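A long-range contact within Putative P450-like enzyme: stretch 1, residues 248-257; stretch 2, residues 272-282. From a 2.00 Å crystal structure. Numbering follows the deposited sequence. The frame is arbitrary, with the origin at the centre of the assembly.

Stretch 1, residues 248-257: NTMLCLDAFS
Stretch 2 272-282: ALLEESMRYMS

At the apolar centre of the contact, C252 (chi1 m) points its CA-to-CB bond toward stretch 2, and its SG lies 4.0 Å from Y280 CD2 and 4.1 Å from M281 CE, van der Waals contacts of a polarizable sulfur with apolar carbon. The same SG is 5.0 Å from the centroid of the Y280 ring, 58° off the normal, so the sulfur meets the ring obliquely. M281 (chi1 t, chi2 t, chi3 m) extends its side chain before turning at the thioether, and its CE also reaches L251 CD2 at 4.4 Å, methyl against methyl; L251 (t, p) starts sideways, but its end comes nearer.

The backbones that carry these side chains are two helices, 248-255 and 272-280, both begun earlier in the chain. They cross almost at right angles: their N-to-C directions differ by 95° (signed crossing angle 95°), and their axes come within 9.8 Å. The CA atoms of T249 and S277 are 5.6 Å apart and set the register. Together the stretches bury 490 Å², both sides summed. Each helix keeps phi near -65° and psi near -40°, with i to i+4 bonds such as L253 N to T249 O (3.0 Å) and S277 N to L273 O (2.8 Å); F256 (-110/78) and M281 (-142/87) are the first residues to leave it.

Toward the C-terminal end of stretch 1, F256 (chi1 m, chi2 -61°) turns its ring edge to the face of Y280 (chi1 t, chi2 91°) in an offset edge-to-face pair, with centroids 5.8 Å apart and planes at 87°. F256 CZ lies 4.0 Å from Y280 CZ and 3.5 Å from Y280 OH, which sits near the plane of the F256 ring. Around L273 (t, p), L253 CD2 packs 4.0 Å from L273 CD2 and T249 CG2 3.9 Å from L273 CG, van der Waals contacts in which the methyl serves as the apolar part of T249; L253 is m, t.

The polar part gathers near the N-terminal end of stretch 1. T249 (chi1 m) brings OG1 to 2.7 Å from OG of S277 (chi1 t), a hydroxyl pair at hydrogen-bonding distance; T249 OG1 also touches L274 CD2 at 3.7 Å. N248 (chi1 m, chi2 -13°) gives a weak hydrogen bond from ND2 to M281 O, 3.2 Å long and bent to 122°. Water 1 joins the same two atoms by a second route: it accepts from N248 ND2 at 2.9 Å, donates to M281 O at 2.8 Å and hydrogen-bonds S277 OG at 3.2 Å.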

# COMPACT_ATOMS: atom_id res chain seq x y z
N ASN A 248 -1.75 12.49 -2.02
CA ASN A 248 -0.35 13.03 -2.17
C ASN A 248 -0.22 13.75 -3.46
O ASN A 248 0.40 14.84 -3.54
CB ASN A 248 0.67 11.91 -2.19
CG ASN A 248 0.80 11.22 -0.89
OD1 ASN A 248 0.30 11.67 0.14
ND2 ASN A 248 1.42 10.07 -0.92
N THR A 249 -0.82 13.16 -4.51
CA THR A 249 -0.71 13.72 -5.84
C THR A 249 -1.37 15.11 -5.94
O THR A 249 -0.75 16.08 -6.43
CB THR A 249 -1.26 12.77 -6.93
OG1 THR A 249 -0.52 11.53 -6.95
CG2 THR A 249 -1.19 13.45 -8.28
N MET A 250 -2.59 15.25 -5.41
CA MET A 250 -3.22 16.55 -5.37
C MET A 250 -2.45 17.54 -4.49
O MET A 250 -2.42 18.72 -4.80
CB MET A 250 -4.66 16.44 -4.85
CG MET A 250 -5.51 15.45 -5.64
SD MET A 250 -5.45 15.62 -7.45
CE MET A 250 -6.12 17.27 -7.69
N LEU A 251 -1.86 17.07 -3.39
CA LEU A 251 -1.05 17.93 -2.52
C LEU A 251 0.18 18.45 -3.24
O LEU A 251 0.55 19.62 -3.08
CB LEU A 251 -0.61 17.19 -1.28
CG LEU A 251 0.44 17.92 -0.46
CD1 LEU A 251 -0.16 19.16 0.20
CD2 LEU A 251 1.06 17.02 0.62
N CYS A 252 0.83 17.57 -3.99
CA CYS A 252 2.03 17.94 -4.75
C CYS A 252 1.77 18.94 -5.93
O CYS A 252 2.57 19.84 -6.22
CB CYS A 252 2.71 16.64 -5.24
SG CYS A 252 3.54 15.76 -3.90
N LEU A 253 0.67 18.73 -6.64
CA LEU A 253 0.18 19.64 -7.65
C LEU A 253 -0.08 21.04 -7.06
O LEU A 253 0.20 22.06 -7.69
CB LEU A 253 -1.12 19.10 -8.25
CG LEU A 253 -0.99 17.90 -9.19
CD1 LEU A 253 -2.37 17.42 -9.59
CD2 LEU A 253 -0.24 18.26 -10.40
N ASP A 254 -0.74 21.08 -5.90
CA ASP A 254 -0.98 22.34 -5.22
C ASP A 254 0.34 23.02 -4.86
O ASP A 254 0.49 24.23 -4.99
CB ASP A 254 -1.81 22.15 -3.97
CG ASP A 254 -2.10 23.46 -3.24
OD1 ASP A 254 -3.19 24.03 -3.42
OD2 ASP A 254 -1.23 23.91 -2.46
N ALA A 255 1.29 22.22 -4.41
CA ALA A 255 2.56 22.73 -3.93
C ALA A 255 3.46 23.19 -5.07
O ALA A 255 4.12 24.21 -4.98
CB ALA A 255 3.26 21.65 -3.10
N PHE A 256 3.46 22.43 -6.17
CA PHE A 256 4.31 22.72 -7.33
C PHE A 256 3.51 23.20 -8.52
O PHE A 256 3.29 22.46 -9.49
CB PHE A 256 5.11 21.48 -7.68
CG PHE A 256 5.70 20.83 -6.48
CD1 PHE A 256 6.61 21.53 -5.68
CD2 PHE A 256 5.46 19.52 -6.20
CE1 PHE A 256 7.17 20.95 -4.57
CE2 PHE A 256 6.03 18.93 -5.09
CZ PHE A 256 6.88 19.64 -4.28
N SER A 257 3.12 24.47 -8.45
CA SER A 257 2.21 25.06 -9.43
C SER A 257 2.76 24.99 -10.85
O SER A 257 1.98 24.98 -11.81
CB SER A 257 1.86 26.51 -9.07
OG SER A 257 3.01 27.34 -9.11
N ALA A 272 2.41 9.55 -15.84
CA ALA A 272 3.77 9.80 -15.38
C ALA A 272 3.77 10.63 -14.08
O ALA A 272 4.71 10.55 -13.26
CB ALA A 272 4.57 10.50 -16.48
N LEU A 273 2.75 11.47 -13.92
CA LEU A 273 2.56 12.23 -12.68
C LEU A 273 2.33 11.31 -11.48
O LEU A 273 2.90 11.48 -10.39
CB LEU A 273 1.38 13.21 -12.85
CG LEU A 273 0.74 13.85 -11.62
CD1 LEU A 273 1.69 14.74 -10.79
CD2 LEU A 273 -0.49 14.63 -12.03
N LEU A 274 1.46 10.34 -11.68
CA LEU A 274 1.21 9.36 -10.62
C LEU A 274 2.47 8.54 -10.24
O LEU A 274 2.74 8.30 -9.06
CB LEU A 274 0.13 8.41 -11.08
CG LEU A 274 -1.21 9.15 -11.22
CD1 LEU A 274 -2.29 8.28 -11.87
CD2 LEU A 274 -1.56 9.44 -9.80
N GLU A 275 3.23 8.13 -11.24
CA GLU A 275 4.45 7.38 -10.96
C GLU A 275 5.42 8.24 -10.18
O GLU A 275 6.07 7.76 -9.27
CB GLU A 275 5.12 6.91 -12.25
CG GLU A 275 4.37 5.94 -13.12
CD GLU A 275 4.04 4.64 -12.41
OE1 GLU A 275 4.96 4.03 -11.82
OE2 GLU A 275 2.85 4.24 -12.43
N GLU A 276 5.49 9.53 -10.54
CA GLU A 276 6.43 10.44 -9.87
C GLU A 276 5.92 10.76 -8.46
O GLU A 276 6.69 10.99 -7.54
CB GLU A 276 6.64 11.72 -10.69
CG GLU A 276 7.46 12.83 -10.05
CD GLU A 276 8.96 12.50 -9.97
OE1 GLU A 276 9.35 11.30 -9.98
OE2 GLU A 276 9.75 13.46 -10.06
N SER A 277 4.59 10.75 -8.30
CA SER A 277 4.00 10.92 -7.00
C SER A 277 4.47 9.77 -6.09
O SER A 277 4.68 9.93 -4.90
CB SER A 277 2.43 10.93 -7.09
OG SER A 277 1.92 11.43 -5.88
N MET A 278 4.49 8.56 -6.66
CA MET A 278 4.95 7.36 -5.96
C MET A 278 6.45 7.44 -5.65
O MET A 278 6.91 7.07 -4.58
CB MET A 278 4.60 6.11 -6.77
CG MET A 278 3.06 5.71 -6.55
SD MET A 278 2.73 4.12 -7.31
CE MET A 278 2.70 4.58 -8.99
N ARG A 279 7.21 7.97 -6.58
CA ARG A 279 8.64 8.02 -6.29
C ARG A 279 8.90 8.96 -5.11
O ARG A 279 9.50 8.55 -4.12
CB ARG A 279 9.40 8.49 -7.52
CG ARG A 279 10.91 8.42 -7.31
CD ARG A 279 11.56 9.18 -8.43
NE ARG A 279 11.25 10.61 -8.49
CZ ARG A 279 11.87 11.55 -7.77
NH1 ARG A 279 12.81 11.21 -6.88
NH2 ARG A 279 11.53 12.83 -7.92
N TYR A 280 8.27 10.14 -5.20
CA TYR A 280 8.54 11.30 -4.35
C TYR A 280 7.92 11.24 -2.95
O TYR A 280 8.49 11.74 -1.97
CB TYR A 280 8.06 12.57 -5.09
CG TYR A 280 8.27 13.87 -4.38
CD1 TYR A 280 9.44 14.59 -4.57
CD2 TYR A 280 7.31 14.37 -3.49
CE1 TYR A 280 9.65 15.78 -3.92
CE2 TYR A 280 7.52 15.59 -2.84
CZ TYR A 280 8.70 16.28 -3.07
OH TYR A 280 8.99 17.46 -2.46
N MET A 281 6.74 10.62 -2.84
CA MET A 281 6.08 10.50 -1.57
C MET A 281 5.43 9.11 -1.57
O MET A 281 4.27 8.97 -1.96
CB MET A 281 5.07 11.65 -1.37
CG MET A 281 4.36 11.73 0.04
SD MET A 281 3.24 13.17 0.15
CE MET A 281 4.47 14.43 -0.18
N SER A 282 6.21 8.11 -1.16
CA SER A 282 5.91 6.74 -1.46
C SER A 282 4.89 6.22 -0.44
O SER A 282 5.23 6.11 0.74
CB SER A 282 7.22 5.94 -1.48
OG SER A 282 8.18 6.59 -2.36
O HOH W 1 2.03 9.20 -3.64